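PDB 1J3N: 3-oxoacyl-(acyl-carrier protein) synthase II from Thermus thermophilus, which probably catalyses the condensation step of fatty acid elongation, joining an acyl group to malonyl-acyl-carrier protein to give a 3-oxoacyl product. Local coordinates for residues T163-L168 with H399-A404; S170-I175 with A253-F258; Y297-G302 with I349-A354; E293-I298 with Y388-S393. One frame throughout, in Å; residues are numbered along the deposited sequence.

Contact 1: T163-L168 with H399-A404; sequences TGADAL and HNAVLA
Ala165 and Leu168 of helix 163-176 rest on Ala401 and Leu403 of strand 399-406 in a buried helix-on-sheet contact, centred about 9 Å from the centre of the chain. The axes of the short segments approach to 7.4 Å at a crossing angle of 57°, and the small residues account for that closeness: Ala165 CB meets Ala401 CB at 3.9 Å, with only two methyls between the backbones. Ala401 CB also lies 4.1 Å from Asp166 N, directly against the helix backbone. Two residues further along the same face of the strand, Leu403 fills the next place. Its CG stands anti to the carbonyl carbon (chi1 -69°), and the branches divide the work: CD1 touches Leu168 CB at 3.7 Å, while CD2 lies 3.8 Å from Ala165 O. The two leucine side chains cross at about a right angle, a branch of one meeting the stem of the other. Asp166 directs its carboxylate elsewhere, to a salt bridge with Arg260 and hydrogen bonds with Thr159 and with Ser155 of the second subunit. His399 likewise reaches that subunit, through a hydrogen bond from ND1 to Ser154 O. Since no hydrogen bond joins helix to strand here, close-fitting apolar surfaces hold this interface, while the buried charge of Asp166 is met by Arg260, which would probably stabilise the carboxylate form.

Contact 2: S170-I175 with A253-F258; sequences SALRMI and AELVGF
Leu172 carries CG anti to its backbone N (chi1 167°), out toward Leu255, and Phe258 holds its own CG in the same anti position (chi1 178°), on the side of the helix. Leu172 thereby becomes the hub of the contact. Its CB meets Leu255 CD2 at 3.7 Å, its CD1 lies 3.6 Å from Leu255 O, and its CD2 packs on Phe258 CB at 3.7 Å as the two side chains run past one another in opposing senses. Arg173 reaches the same phenylalanine with a chain bent at chi2: NE sits 3.8 Å from Phe258 CD2, at the ring edge and in its plane, while Phe258 CB lies over one face of the guanidinium. With the planes 60° apart, this is no stack. A water donates to Val256 O at 2.8 Å and accepts a weak bond from Arg173 NH1, whose stronger partner is Gln176; NH2 forms a salt bridge with Glu179 of the second subunit. Val256 and Gly257 of strand 253-262 both face Ala404 of the neighbouring strand 399-406, a classic beta bulge. Ala171 and Ile175 pack on strands 182-189 and 232-240, and Leu255 shares Leu238 with Ile175, so helix 163-176 spans several strands of the mixed sheet.

Contact 3: Y297-G302 with I349-A354; sequences YINAHG and IATVQA
Asn299 and Thr351 form the tight part of this contact, Tyr297 and Ala354 the loose one. Thr351 OG1 presses to 3.0 Å from Asn299 CB, a short approach between a hydroxyl oxygen and a methylene, where the two side chains cross obliquely. The hydroxyl has its hydrogen-bonding partner within the helix: with OG1 beside the backbone N and anti to the carbonyl carbon (chi1 -57°), it bonds to Glu347 O one turn earlier. The looser end belongs to the Tyr297 ring, whose CE2 stands 4.3 Å from Thr351 CG2 and 4.3 Å from Ala354 CB, both methyls approaching obliquely. This end is buried too: Pro361 touches both Tyr297 and Ala354, and Tyr297 OH is hydrogen-bonded to Ser330. The segment axes, 9.1 Å apart at closest approach, run nearly antiparallel at 159°, and just 173 Å² is buried between the segments. A helix laid nearly along the strands of a sheet is an arrangement of layered alpha/beta proteins; here it is consistent with helix 343-357 being one of the two central buried helices of the thiolase fold, sandwiched between its sheets.

Contact 4: E293-I298 with Y388-S393; sequences EQVGYI and YALSNS
Tyr297 and Ala389, then Ile298 and Leu390, pair as neighbours in parallel strands. Two backbone hydrogen bonds form the first shell: Gly296 N to Tyr388 O at 3.0 Å, nearly straight at 172°, and Leu390 N to Tyr297 O at 2.9 Å, more bent at 154°. Tyr297 O also receives a CA-H contact from Ala389 CA at 3.0 Å. At the start of its strand, Tyr388 holds CG anti to the carbonyl carbon (chi1 -69°), and its side chain lies beside that of Gln294, which precedes strand 297-299; Gln294 O lies near the ring plane at its edge, 3.5 Å from Tyr388 CD2. A water accepts from Tyr388 N at 2.9 Å, next to that carbonyl. Tyr297 CD2 touches Ala389 CB at 3.8 Å on one sheet face; on the other, Ile298 CG2 comes within 3.5 Å of Asn392 ND2. In the second shell, Glu312 accepts a hydrogen bond from that amide, and His323 NE2 bonds to Val295 O. Backbone polarity is thus paired across the strands, while Ile298 and Leu390 form an apolar patch against Phe320 of helix 306-324, with the Asn392-Glu312 pair beside it.

All four contacts reach one mixed sheet, in which strands 253-262, 399-406, 388-394 and 297-299 are successive neighbours. Contacts 1 and 2, centres 10 Å apart, use consecutive turns of helix 163-176, and both touch the second subunit. Contacts 3 and 4, 8 Å apart, share Tyr297 and Ile298; Asn299 N lies 2.7 Å from Leu390 O, a probable hydrogen bond. Leu403 O and Ser391 N, 2.8 Å apart, link contacts 1 and 4. Along the chain, contact 1 spans the other three; contact 2 closes before 3 and 4 open. Ala165 touches Ser393 and Thr351 touches Ser391, alternate residues of strand 388-394, so helices 163-176 and 343-357 cover one sheet face, consistent with the thiolase fold's central layer.

Contact 1: T163-L168 with H399-A404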
loop_
_atom_site.group_PDB
_atom_site.type_symbol
_atom_site.label_atom_id
_atom_site.label_comp_id
_atom_site.label_asym_id
_atom_site.label_seq_id
_atom_site.Cartn_x
_atom_site.Cartn_y
_atom_site.Cartn_z
ATOM N N THR A 163 5.073 6.552 3.563
ATOM C CA THR A 163 3.942 6.491 2.638
ATOM C C THR A 163 3.938 7.555 1.532
ATOM O O THR A 163 3.938 7.241 0.343
ATOM C CB THR A 163 2.601 6.607 3.414
ATOM O OG1 THR A 163 2.551 5.608 4.443
ATOM C CG2 THR A 163 1.420 6.413 2.479
ATOM N N GLY A 164 3.922 8.821 1.933
ATOM C CA GLY A 164 3.887 9.891 0.954
ATOM C C GLY A 164 4.983 9.876 -0.099
ATOM O O GLY A 164 4.730 10.183 -1.268
ATOM N N ALA A 165 6.204 9.546 0.310
ATOM C CA ALA A 165 7.327 9.512 -0.618
ATOM C C ALA A 165 7.310 8.239 -1.476
ATOM O O ALA A 165 7.640 8.267 -2.661
ATOM C CB ALA A 165 8.631 9.617 0.154
ATOM N N ASP A 166 6.935 7.129 -0.852
ATOM C CA ASP A 166 6.841 5.830 -1.506
ATOM C C ASP A 166 5.782 5.953 -2.617
ATOM O O ASP A 166 5.976 5.483 -3.744
ATOM C CB ASP A 166 6.405 4.785 -0.463
ATOM C CG ASP A 166 6.838 3.366 -0.810
ATOM O OD1 ASP A 166 7.155 3.080 -1.985
ATOM O OD2 ASP A 166 6.837 2.521 0.111
ATOM N N ALA A 167 4.661 6.593 -2.290
ATOM C CA ALA A 167 3.578 6.773 -3.256
ATOM C C ALA A 167 4.016 7.646 -4.436
ATOM O O ALA A 167 3.723 7.339 -5.587
ATOM C CB ALA A 167 2.357 7.392 -2.566
ATOM N N LEU A 168 4.713 8.740 -4.140
ATOM C CA LEU A 168 5.191 9.647 -5.178
ATOM C C LEU A 168 6.236 8.965 -6.057
ATOM O O LEU A 168 6.196 9.069 -7.282
ATOM C CB LEU A 168 5.772 10.921 -4.542
ATOM C CG LEU A 168 4.706 11.932 -4.097
ATOM C CD1 LEU A 168 5.328 13.087 -3.317
ATOM C CD2 LEU A 168 3.989 12.447 -5.347
ATOM N N HIS A 399 11.018 1.246 6.993
ATOM C CA HIS A 399 10.863 1.669 5.607
ATOM C C HIS A 399 11.476 3.051 5.389
ATOM O O HIS A 399 11.076 4.027 6.030
ATOM C CB HIS A 399 9.377 1.703 5.245
ATOM C CG HIS A 399 8.615 0.527 5.755
ATOM N ND1 HIS A 399 8.476 -0.642 5.037
ATOM C CD2 HIS A 399 7.994 0.319 6.939
ATOM C CE1 HIS A 399 7.802 -1.520 5.759
ATOM N NE2 HIS A 399 7.500 -0.961 6.918
ATOM N N ASN A 400 12.441 3.124 4.477
ATOM C CA ASN A 400 13.117 4.372 4.166
ATOM C C ASN A 400 12.856 4.716 2.713
ATOM O O ASN A 400 13.092 3.901 1.825
ATOM C CB ASN A 400 14.622 4.234 4.402
ATOM C CG ASN A 400 14.945 3.822 5.815
ATOM O OD1 ASN A 400 14.558 4.497 6.766
ATOM N ND2 ASN A 400 15.645 2.707 5.965
ATOM N N ALA A 401 12.356 5.923 2.483
ATOM C CA ALA A 401 12.059 6.384 1.136
ATOM C C ALA A 401 12.583 7.809 0.992
ATOM O O ALA A 401 12.314 8.675 1.831
ATOM C CB ALA A 401 10.550 6.336 0.885
ATOM N N VAL A 402 13.336 8.040 -0.074
ATOM C CA VAL A 402 13.920 9.344 -0.349
ATOM C C VAL A 402 13.627 9.801 -1.780
ATOM O O VAL A 402 13.721 9.017 -2.728
ATOM C CB VAL A 402 15.456 9.299 -0.162
ATOM C CG1 VAL A 402 16.072 10.648 -0.518
ATOM C CG2 VAL A 402 15.787 8.916 1.271
ATOM N N LEU A 403 13.262 11.072 -1.925
ATOM C CA LEU A 403 12.984 11.628 -3.235
ATOM C C LEU A 403 14.026 12.697 -3.526
ATOM O O LEU A 403 14.451 13.426 -2.623
ATOM C CB LEU A 403 11.577 12.248 -3.293
ATOM C CG LEU A 403 10.370 11.299 -3.218
ATOM C CD1 LEU A 403 9.092 12.104 -3.336
ATOM C CD2 LEU A 403 10.432 10.267 -4.323
ATOM N N ALA A 404 14.436 12.770 -4.786
ATOM C CA ALA A 404 15.412 13.747 -5.237
ATOM C C ALA A 404 14.745 14.647 -6.268
ATOM O O ALA A 404 14.228 14.174 -7.284
ATOM C CB ALA A 404 16.622 13.046 -5.858
#

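Contact 2: S170-I175 with A253-F258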
loop_
_atom_site.group_PDB
_atom_site.type_symbol
_atom_site.label_atom_id
_atom_site.label_comp_id
_atom_site.label_asym_id
_atom_site.label_seq_id
_atom_site.Cartn_x
_atom_site.Cartn_y
_atom_site.Cartn_z
ATOM N N SER A 170 6.546 5.827 -6.508
ATOM C CA SER A 170 5.887 4.752 -7.246
ATOM C C SER A 170 5.120 5.307 -8.451
ATOM O O SER A 170 4.940 4.610 -9.451
ATOM C CB SER A 170 4.937 3.979 -6.325
ATOM O OG SER A 170 5.656 3.317 -5.292
ATOM N N ALA A 171 4.658 6.552 -8.343
ATOM C CA ALA A 171 3.934 7.202 -9.438
ATOM C C ALA A 171 4.990 7.599 -10.453
ATOM O O ALA A 171 4.757 7.557 -11.656
ATOM C CB ALA A 171 3.188 8.447 -8.937
ATOM N N LEU A 172 6.156 7.993 -9.950
ATOM C CA LEU A 172 7.274 8.350 -10.817
ATOM C C LEU A 172 7.530 7.173 -11.747
ATOM O O LEU A 172 7.641 7.341 -12.961
ATOM C CB LEU A 172 8.538 8.612 -9.990
ATOM C CG LEU A 172 9.867 8.690 -10.757
ATOM C CD1 LEU A 172 9.907 9.942 -11.634
ATOM C CD2 LEU A 172 11.022 8.712 -9.765
ATOM N N ARG A 173 7.611 5.979 -11.166
ATOM C CA ARG A 173 7.873 4.758 -11.931
ATOM C C ARG A 173 6.783 4.474 -12.947
ATOM O O ARG A 173 7.058 4.108 -14.078
ATOM C CB ARG A 173 8.010 3.560 -10.990
ATOM C CG ARG A 173 9.187 3.656 -10.046
ATOM C CD ARG A 173 10.498 3.941 -10.779
ATOM N NE ARG A 173 11.637 3.829 -9.871
ATOM C CZ ARG A 173 12.749 4.552 -9.961
ATOM N NH1 ARG A 173 12.887 5.458 -10.923
ATOM N NH2 ARG A 173 13.728 4.371 -9.083
ATOM N N MET A 174 5.542 4.638 -12.508
ATOM C CA MET A 174 4.364 4.433 -13.327
ATOM C C MET A 174 4.438 5.268 -14.613
ATOM O O MET A 174 4.093 4.792 -15.698
ATOM C CB MET A 174 3.144 4.832 -12.501
ATOM C CG MET A 174 1.816 4.256 -12.918
ATOM S SD MET A 174 0.573 4.848 -11.719
ATOM C CE MET A 174 0.749 3.666 -10.420
ATOM N N ILE A 175 4.871 6.520 -14.498
ATOM C CA ILE A 175 4.975 7.368 -15.686
ATOM C C ILE A 175 6.228 7.010 -16.499
ATOM O O ILE A 175 6.170 6.925 -17.721
ATOM C CB ILE A 175 4.998 8.885 -15.307
ATOM C CG1 ILE A 175 3.707 9.256 -14.555
ATOM C CG2 ILE A 175 5.112 9.732 -16.568
ATOM C CD1 ILE A 175 3.654 10.695 -14.066
ATOM N N ALA A 253 9.233 21.821 -10.772
ATOM C CA ALA A 253 10.522 21.145 -10.697
ATOM C C ALA A 253 10.418 19.779 -11.358
ATOM O O ALA A 253 9.353 19.377 -11.837
ATOM C CB ALA A 253 10.938 20.972 -9.241
ATOM N N GLU A 254 11.528 19.058 -11.372
ATOM C CA GLU A 254 11.534 17.731 -11.953
ATOM C C GLU A 254 11.819 16.699 -10.866
ATOM O O GLU A 254 12.687 16.907 -10.023
ATOM C CB GLU A 254 12.606 17.623 -13.036
ATOM C CG GLU A 254 12.406 16.424 -13.953
ATOM C CD GLU A 254 13.652 16.060 -14.741
ATOM O OE1 GLU A 254 14.502 16.946 -14.969
ATOM O OE2 GLU A 254 13.771 14.883 -15.144
ATOM N N LEU A 255 11.066 15.603 -10.866
ATOM C CA LEU A 255 11.296 14.520 -9.908
ATOM C C LEU A 255 12.312 13.624 -10.612
ATOM O O LEU A 255 11.963 12.871 -11.516
ATOM C CB LEU A 255 10.005 13.743 -9.628
ATOM C CG LEU A 255 10.107 12.494 -8.743
ATOM C CD1 LEU A 255 10.863 12.813 -7.477
ATOM C CD2 LEU A 255 8.708 11.988 -8.419
ATOM N N VAL A 256 13.570 13.722 -10.191
ATOM C CA VAL A 256 14.655 12.966 -10.812
ATOM C C VAL A 256 15.120 11.686 -10.105
ATOM O O VAL A 256 15.676 10.782 -10.742
ATOM C CB VAL A 256 15.881 13.884 -10.996
ATOM C CG1 VAL A 256 15.506 15.081 -11.861
ATOM C CG2 VAL A 256 16.366 14.370 -9.646
ATOM N N GLY A 257 14.913 11.594 -8.799
ATOM C CA GLY A 257 15.370 10.406 -8.103
ATOM C C GLY A 257 14.432 9.825 -7.069
ATOM O O GLY A 257 13.687 10.548 -6.411
ATOM N N PHE A 258 14.485 8.503 -6.933
ATOM C CA PHE A 258 13.664 7.761 -5.986
ATOM C C PHE A 258 14.542 6.668 -5.370
ATOM O O PHE A 258 15.093 5.825 -6.077
ATOM C CB PHE A 258 12.457 7.158 -6.723
ATOM C CG PHE A 258 11.555 6.317 -5.858
ATOM C CD1 PHE A 258 11.262 6.690 -4.548
ATOM C CD2 PHE A 258 10.951 5.172 -6.378
ATOM C CE1 PHE A 258 10.372 5.931 -3.767
ATOM C CE2 PHE A 258 10.067 4.413 -5.614
ATOM C CZ PHE A 258 9.776 4.794 -4.309
HETATM O O HOH W 1 14.683 8.336 -11.769
#

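Contact 3: Y297-G302 with I349-A354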
loop_
_atom_site.group_PDB
_atom_site.type_symbol
_atom_site.label_atom_id
_atom_site.label_comp_id
_atom_site.label_asym_id
_atom_site.label_seq_id
_atom_site.Cartn_x
_atom_site.Cartn_y
_atom_site.Cartn_z
ATOM N N TYR A 297 20.097 21.203 -0.665
ATOM C CA TYR A 297 19.036 21.200 0.342
ATOM C C TYR A 297 18.484 19.806 0.646
ATOM O O TYR A 297 18.358 18.974 -0.250
ATOM C CB TYR A 297 17.869 22.090 -0.107
ATOM C CG TYR A 297 16.684 22.058 0.833
ATOM C CD1 TYR A 297 16.843 22.353 2.187
ATOM C CD2 TYR A 297 15.396 21.757 0.369
ATOM C CE1 TYR A 297 15.761 22.359 3.057
ATOM C CE2 TYR A 297 14.298 21.757 1.240
ATOM C CZ TYR A 297 14.493 22.064 2.582
ATOM O OH TYR A 297 13.431 22.115 3.458
ATOM N N ILE A 298 18.163 19.567 1.918
ATOM C CA ILE A 298 17.584 18.304 2.350
ATOM C C ILE A 298 16.404 18.564 3.262
ATOM O O ILE A 298 16.570 19.117 4.354
ATOM C CB ILE A 298 18.571 17.427 3.149
ATOM C CG1 ILE A 298 19.782 17.051 2.290
ATOM C CG2 ILE A 298 17.864 16.163 3.613
ATOM C CD1 ILE A 298 20.755 16.102 2.990
ATOM N N ASN A 299 15.207 18.193 2.822
ATOM C CA ASN A 299 14.046 18.368 3.681
ATOM C C ASN A 299 14.079 17.129 4.546
ATOM O O ASN A 299 13.669 16.052 4.124
ATOM C CB ASN A 299 12.740 18.427 2.882
ATOM C CG ASN A 299 11.537 18.682 3.772
ATOM O OD1 ASN A 299 10.994 17.762 4.391
ATOM N ND2 ASN A 299 11.130 19.941 3.863
ATOM N N ALA A 300 14.607 17.293 5.753
ATOM C CA ALA A 300 14.752 16.194 6.688
ATOM C C ALA A 300 13.445 15.593 7.161
ATOM O O ALA A 300 12.378 16.191 7.036
ATOM C CB ALA A 300 15.559 16.648 7.889
ATOM N N HIS A 301 13.557 14.389 7.710
ATOM C CA HIS A 301 12.428 13.681 8.269
ATOM C C HIS A 301 12.218 14.339 9.632
ATOM O O HIS A 301 11.090 14.663 10.017
ATOM C CB HIS A 301 12.774 12.200 8.428
ATOM C CG HIS A 301 11.663 11.384 9.007
ATOM N ND1 HIS A 301 10.387 11.391 8.487
ATOM C CD2 HIS A 301 11.633 10.541 10.067
ATOM C CE1 HIS A 301 9.618 10.590 9.203
ATOM N NE2 HIS A 301 10.350 10.062 10.168
ATOM N N GLY A 302 13.335 14.551 10.328
ATOM C CA GLY A 302 13.349 15.180 11.642
ATOM C C GLY A 302 12.008 15.337 12.328
ATOM O O GLY A 302 11.368 16.383 12.217
ATOM N N ILE A 349 5.957 18.705 -1.211
ATOM C CA ILE A 349 5.428 19.962 -1.710
ATOM C C ILE A 349 6.329 21.115 -1.258
ATOM O O ILE A 349 6.708 21.977 -2.059
ATOM C CB ILE A 349 3.976 20.178 -1.228
ATOM C CG1 ILE A 349 3.066 19.120 -1.889
ATOM C CG2 ILE A 349 3.515 21.597 -1.578
ATOM C CD1 ILE A 349 1.589 19.268 -1.594
ATOM N N ALA A 350 6.683 21.114 0.024
ATOM C CA ALA A 350 7.546 22.143 0.585
ATOM C C ALA A 350 8.905 22.118 -0.117
ATOM O O ALA A 350 9.481 23.167 -0.418
ATOM C CB ALA A 350 7.724 21.914 2.092
ATOM N N THR A 351 9.407 20.915 -0.387
ATOM C CA THR A 351 10.704 20.756 -1.044
ATOM C C THR A 351 10.667 21.269 -2.480
ATOM O O THR A 351 11.624 21.879 -2.954
ATOM C CB THR A 351 11.152 19.276 -1.034
ATOM O OG1 THR A 351 11.188 18.803 0.322
ATOM C CG2 THR A 351 12.538 19.134 -1.646
ATOM N N VAL A 352 9.563 21.022 -3.174
ATOM C CA VAL A 352 9.415 21.499 -4.543
ATOM C C VAL A 352 9.271 23.022 -4.541
ATOM O O VAL A 352 9.779 23.692 -5.436
ATOM C CB VAL A 352 8.171 20.865 -5.228
ATOM C CG1 VAL A 352 7.831 21.605 -6.508
ATOM C CG2 VAL A 352 8.449 19.410 -5.533
ATOM N N GLN A 353 8.589 23.557 -3.525
ATOM C CA GLN A 353 8.376 25.003 -3.401
ATOM C C GLN A 353 9.684 25.749 -3.130
ATOM O O GLN A 353 9.867 26.874 -3.593
ATOM C CB GLN A 353 7.375 25.315 -2.281
ATOM C CG GLN A 353 5.956 24.808 -2.536
ATOM C CD GLN A 353 4.978 25.200 -1.437
ATOM O OE1 GLN A 353 5.263 25.040 -0.249
ATOM N NE2 GLN A 353 3.806 25.695 -1.834
ATOM N N ALA A 354 10.586 25.129 -2.374
ATOM C CA ALA A 354 11.871 25.752 -2.070
ATOM C C ALA A 354 12.728 25.872 -3.336
ATOM O O ALA A 354 13.458 26.844 -3.496
ATOM C CB ALA A 354 12.614 24.949 -1.016
#

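Contact 4: E293-I298 with Y388-S393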
loop_
_atom_site.group_PDB
_atom_site.type_symbol
_atom_site.label_atom_id
_atom_site.label_comp_id
_atom_site.label_asym_id
_atom_site.label_seq_id
_atom_site.Cartn_x
_atom_site.Cartn_y
_atom_site.Cartn_z
ATOM N N GLU A 293 27.758 16.137 -3.662
ATOM C CA GLU A 293 28.052 17.571 -3.690
ATOM C C GLU A 293 27.133 18.412 -4.564
ATOM O O GLU A 293 27.200 19.635 -4.538
ATOM C CB GLU A 293 29.505 17.813 -4.115
ATOM C CG GLU A 293 30.059 16.788 -5.085
ATOM C CD GLU A 293 30.493 15.513 -4.385
ATOM O OE1 GLU A 293 29.951 14.435 -4.715
ATOM O OE2 GLU A 293 31.379 15.586 -3.504
ATOM N N GLN A 294 26.275 17.764 -5.339
ATOM C CA GLN A 294 25.355 18.488 -6.206
ATOM C C GLN A 294 24.068 18.854 -5.473
ATOM O O GLN A 294 23.228 19.580 -6.003
ATOM C CB GLN A 294 25.031 17.647 -7.437
ATOM C CG GLN A 294 26.177 17.543 -8.434
ATOM C CD GLN A 294 25.819 16.683 -9.620
ATOM O OE1 GLN A 294 25.923 15.459 -9.568
ATOM N NE2 GLN A 294 25.379 17.317 -10.695
ATOM N N VAL A 295 23.917 18.344 -4.257
ATOM C CA VAL A 295 22.731 18.622 -3.456
ATOM C C VAL A 295 22.993 19.818 -2.552
ATOM O O VAL A 295 24.038 19.895 -1.910
ATOM C CB VAL A 295 22.344 17.399 -2.578
ATOM C CG1 VAL A 295 21.192 17.759 -1.640
ATOM C CG2 VAL A 295 21.948 16.236 -3.469
ATOM N N GLY A 296 22.044 20.749 -2.519
ATOM C CA GLY A 296 22.181 21.928 -1.683
ATOM C C GLY A 296 21.140 22.024 -0.579
ATOM O O GLY A 296 21.280 22.831 0.340
ATOM N N TYR A 297 20.097 21.203 -0.665
ATOM C CA TYR A 297 19.036 21.200 0.342
ATOM C C TYR A 297 18.484 19.806 0.646
ATOM O O TYR A 297 18.358 18.974 -0.250
ATOM C CB TYR A 297 17.869 22.090 -0.107
ATOM C CG TYR A 297 16.684 22.058 0.833
ATOM C CD1 TYR A 297 16.843 22.353 2.187
ATOM C CD2 TYR A 297 15.396 21.757 0.369
ATOM C CE1 TYR A 297 15.761 22.359 3.057
ATOM C CE2 TYR A 297 14.298 21.757 1.240
ATOM C CZ TYR A 297 14.493 22.064 2.582
ATOM O OH TYR A 297 13.431 22.115 3.458
ATOM N N ILE A 298 18.163 19.567 1.918
ATOM C CA ILE A 298 17.584 18.304 2.350
ATOM C C ILE A 298 16.404 18.564 3.262
ATOM O O ILE A 298 16.570 19.117 4.354
ATOM C CB ILE A 298 18.571 17.427 3.149
ATOM C CG1 ILE A 298 19.782 17.051 2.290
ATOM C CG2 ILE A 298 17.864 16.163 3.613
ATOM C CD1 ILE A 298 20.755 16.102 2.990
ATOM N N TYR A 388 19.640 20.869 -6.765
ATOM C CA TYR A 388 19.140 19.581 -6.297
ATOM C C TYR A 388 18.827 19.576 -4.795
ATOM O O TYR A 388 19.519 20.217 -3.982
ATOM C CB TYR A 388 20.162 18.480 -6.616
ATOM C CG TYR A 388 20.314 18.172 -8.096
ATOM C CD1 TYR A 388 19.368 17.402 -8.770
ATOM C CD2 TYR A 388 21.411 18.649 -8.824
ATOM C CE1 TYR A 388 19.504 17.107 -10.131
ATOM C CE2 TYR A 388 21.558 18.363 -10.189
ATOM C CZ TYR A 388 20.601 17.591 -10.835
ATOM O OH TYR A 388 20.737 17.296 -12.177
ATOM N N ALA A 389 17.784 18.833 -4.436
ATOM C CA ALA A 389 17.351 18.720 -3.050
ATOM C C ALA A 389 16.752 17.344 -2.779
ATOM O O ALA A 389 16.157 16.723 -3.674
ATOM C CB ALA A 389 16.316 19.797 -2.741
ATOM N N LEU A 390 16.914 16.863 -1.548
ATOM C CA LEU A 390 16.348 15.576 -1.168
ATOM C C LEU A 390 15.209 15.783 -0.176
ATOM O O LEU A 390 15.162 16.796 0.533
ATOM C CB LEU A 390 17.405 14.671 -0.520
ATOM C CG LEU A 390 18.567 14.143 -1.368
ATOM C CD1 LEU A 390 19.367 13.147 -0.541
ATOM C CD2 LEU A 390 18.033 13.476 -2.639
ATOM N N SER A 391 14.298 14.818 -0.142
ATOM C CA SER A 391 13.170 14.815 0.773
ATOM C C SER A 391 13.221 13.458 1.472
ATOM O O SER A 391 12.998 12.429 0.843
ATOM C CB SER A 391 11.857 14.960 0.012
ATOM O OG SER A 391 10.797 15.216 0.916
ATOM N N ASN A 392 13.513 13.456 2.771
ATOM C CA ASN A 392 13.635 12.207 3.518
ATOM C C ASN A 392 12.401 11.746 4.284
ATOM O O ASN A 392 11.639 12.552 4.810
ATOM C CB ASN A 392 14.806 12.287 4.509
ATOM C CG ASN A 392 16.167 12.352 3.820
ATOM O OD1 ASN A 392 16.313 11.962 2.665
ATOM N ND2 ASN A 392 17.177 12.829 4.548
ATOM N N SER A 393 12.238 10.428 4.354
ATOM C CA SER A 393 11.139 9.795 5.076
ATOM C C SER A 393 11.620 8.439 5.594
ATOM O O SER A 393 11.783 7.497 4.814
ATOM C CB SER A 393 9.933 9.617 4.158
ATOM O OG SER A 393 9.373 10.876 3.828
HETATM O O HOH W 2 22.174 21.876 -5.771
#